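Local coordinates for protein N-acetylgalactosaminyltransferase 7 (Homo sapiens, PDB 6IWR) that is a manganese-bound glycosyltransferase that joins a GT-A catalytic domain to a ricin-type beta-trefoil lectin domain, at residues A[271-276]-A[379-384]. Sequence-based numbering, arbitrary orientation.
Sequences DVINGN and GHIYRL
The carbonyl O of D271 accepts from the backbone N of H380 at 2.8 Å, and the CA of G379 also touches this oxygen through a CA-H...O contact. This bond joins strands 264-274 and 376-382, parallel neighbours in the mixed sheet of the GT-A domain. Next along the pair, I273 N donates to H380 O at 2.9 Å, nearly straight at 170° but from above the carbonyl plane. I273 O then receives Y382 N at 3.2 Å.

The side chains of D271, I273 and I381 share one sheet face. There I273 CD1 lies 3.4 Å from G379 C, over a residue with no side chain. I273 CG2 meets I381 CG1, and I381 CG2 reaches the CA of G275 at 3.4 Å.

H380, V272 and Y382 lie on the other face. The H380 ring sits beside the manganese ion, with NE2 hydrogen-bonded to D241. Its ND1 lies over one face of the Y382 ring, offset toward the rim.

N274 OD1 accepts from N276 N in an Asx turn, and L384 CD1 packs on G275 O. V272 CG1, anti to its backbone N (chi1 177°), touches the Y382 ring edge at CD2, 3.3 Å away.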
loop_
_atom_site.group_PDB
_atom_site.type_symbol
_atom_site.label_atom_id
_atom_site.label_comp_id
_atom_site.label_asym_id
_atom_site.label_seq_id
_atom_site.Cartn_x
_atom_site.Cartn_y
_atom_site.Cartn_z
ATOM N N ASP A 271 -0.890 -18.811 -17.162
ATOM C CA ASP A 271 0.131 -17.817 -17.481
ATOM C C ASP A 271 -0.393 -16.410 -17.200
ATOM O O ASP A 271 -1.602 -16.182 -17.172
ATOM C CB ASP A 271 0.560 -17.909 -18.958
ATOM C CG ASP A 271 1.367 -19.171 -19.276
ATOM O OD1 ASP A 271 2.074 -19.677 -18.371
ATOM O OD2 ASP A 271 1.284 -19.657 -20.433
ATOM N N VAL A 272 0.534 -15.454 -17.053
ATOM C CA VAL A 272 0.208 -14.089 -16.635
ATOM C C VAL A 272 0.117 -13.173 -17.849
ATOM O O VAL A 272 1.117 -12.938 -18.550
ATOM C CB VAL A 272 1.247 -13.529 -15.651
ATOM C CG1 VAL A 272 0.893 -12.090 -15.307
ATOM C CG2 VAL A 272 1.364 -14.389 -14.424
ATOM N N ILE A 273 -1.062 -12.602 -18.051
ATOM C CA ILE A 273 -1.271 -11.540 -19.028
ATOM C C ILE A 273 -1.131 -10.223 -18.284
ATOM O O ILE A 273 -1.868 -9.956 -17.329
ATOM C CB ILE A 273 -2.661 -11.636 -19.687
ATOM C CG1 ILE A 273 -2.928 -12.997 -20.311
ATOM C CG2 ILE A 273 -2.822 -10.563 -20.731
ATOM C CD1 ILE A 273 -4.282 -13.021 -21.015
ATOM N N ASN A 274 -0.222 -9.378 -18.740
ATOM C CA ASN A 274 0.018 -8.122 -18.046
ATOM C C ASN A 274 -1.146 -7.161 -18.240
ATOM O O ASN A 274 -1.441 -6.753 -19.369
ATOM C CB ASN A 274 1.307 -7.502 -18.549
ATOM C CG ASN A 274 1.699 -6.323 -17.744
ATOM O OD1 ASN A 274 0.948 -5.360 -17.633
ATOM N ND2 ASN A 274 2.872 -6.383 -17.152
ATOM N N GLY A 275 -1.795 -6.777 -17.136
ATOM C CA GLY A 275 -2.994 -5.943 -17.191
ATOM C C GLY A 275 -2.767 -4.542 -17.732
ATOM O O GLY A 275 -3.729 -3.808 -18.001
ATOM N N ASN A 276 -1.517 -4.148 -17.885
ATOM C CA ASN A 276 -1.214 -2.847 -18.434
ATOM C C ASN A 276 -0.783 -2.912 -19.896
ATOM O O ASN A 276 -1.345 -2.209 -20.733
ATOM C CB ASN A 276 -0.142 -2.217 -17.552
ATOM C CG ASN A 276 0.257 -0.873 -18.025
ATOM O OD1 ASN A 276 -0.589 -0.067 -18.442
ATOM N ND2 ASN A 276 1.554 -0.613 -18.007
ATOM N N GLY A 379 -3.717 -17.834 -20.528
ATOM C CA GLY A 379 -3.319 -16.578 -19.944
ATOM C C GLY A 379 -4.485 -15.944 -19.202
ATOM O O GLY A 379 -5.632 -15.971 -19.655
ATOM N N HIS A 380 -4.167 -15.375 -18.038
ATOM C CA HIS A 380 -5.128 -14.751 -17.140
ATOM C C HIS A 380 -4.605 -13.350 -16.871
ATOM O O HIS A 380 -3.441 -13.192 -16.494
ATOM C CB HIS A 380 -5.271 -15.581 -15.840
ATOM C CG HIS A 380 -6.170 -14.971 -14.806
ATOM N ND1 HIS A 380 -5.692 -14.218 -13.759
ATOM C CD2 HIS A 380 -7.518 -14.999 -14.659
ATOM C CE1 HIS A 380 -6.704 -13.791 -13.020
ATOM N NE2 HIS A 380 -7.826 -14.253 -13.541
ATOM N N ILE A 381 -5.430 -12.330 -17.109
ATOM C CA ILE A 381 -4.989 -10.967 -16.832
ATOM C C ILE A 381 -4.998 -10.727 -15.334
ATOM O O ILE A 381 -5.976 -11.036 -14.642
ATOM C CB ILE A 381 -5.877 -9.928 -17.519
ATOM C CG1 ILE A 381 -6.217 -10.350 -18.943
ATOM C CG2 ILE A 381 -5.176 -8.581 -17.475
ATOM C CD1 ILE A 381 -7.232 -9.465 -19.598
ATOM N N TYR A 382 -3.937 -10.119 -14.830
ATOM C CA TYR A 382 -3.820 -9.887 -13.404
ATOM C C TYR A 382 -4.047 -8.413 -13.109
ATOM O O TYR A 382 -3.452 -7.545 -13.767
ATOM C CB TYR A 382 -2.462 -10.373 -12.897
ATOM C CG TYR A 382 -2.472 -11.887 -12.671
ATOM C CD1 TYR A 382 -3.156 -12.439 -11.591
ATOM C CD2 TYR A 382 -1.824 -12.762 -13.555
ATOM C CE1 TYR A 382 -3.177 -13.817 -11.370
ATOM C CE2 TYR A 382 -1.839 -14.149 -13.344
ATOM C CZ TYR A 382 -2.522 -14.671 -12.245
ATOM O OH TYR A 382 -2.557 -16.032 -12.013
ATOM N N ARG A 383 -4.910 -8.148 -12.122
ATOM C CA ARG A 383 -5.373 -6.805 -11.795
ATOM C C ARG A 383 -4.229 -5.878 -11.428
ATOM O O ARG A 383 -3.171 -6.299 -10.970
ATOM C CB ARG A 383 -6.342 -6.831 -10.623
ATOM C CG ARG A 383 -7.631 -6.100 -10.886
ATOM C CD ARG A 383 -8.729 -7.144 -10.917
ATOM N NE ARG A 383 -9.823 -6.847 -11.830
ATOM C CZ ARG A 383 -10.773 -7.734 -12.117
ATOM N NH1 ARG A 383 -10.718 -8.939 -11.568
ATOM N NH2 ARG A 383 -11.768 -7.441 -12.954
ATOM N N LEU A 384 -4.482 -4.587 -11.604
ATOM C CA LEU A 384 -3.546 -3.528 -11.275
ATOM C C LEU A 384 -4.084 -2.740 -10.094
ATOM O O LEU A 384 -5.294 -2.698 -9.858
ATOM C CB LEU A 384 -3.350 -2.589 -12.464
ATOM C CG LEU A 384 -3.093 -3.264 -13.802
ATOM C CD1 LEU A 384 -2.933 -2.181 -14.842
ATOM C CD2 LEU A 384 -1.854 -4.119 -13.739
#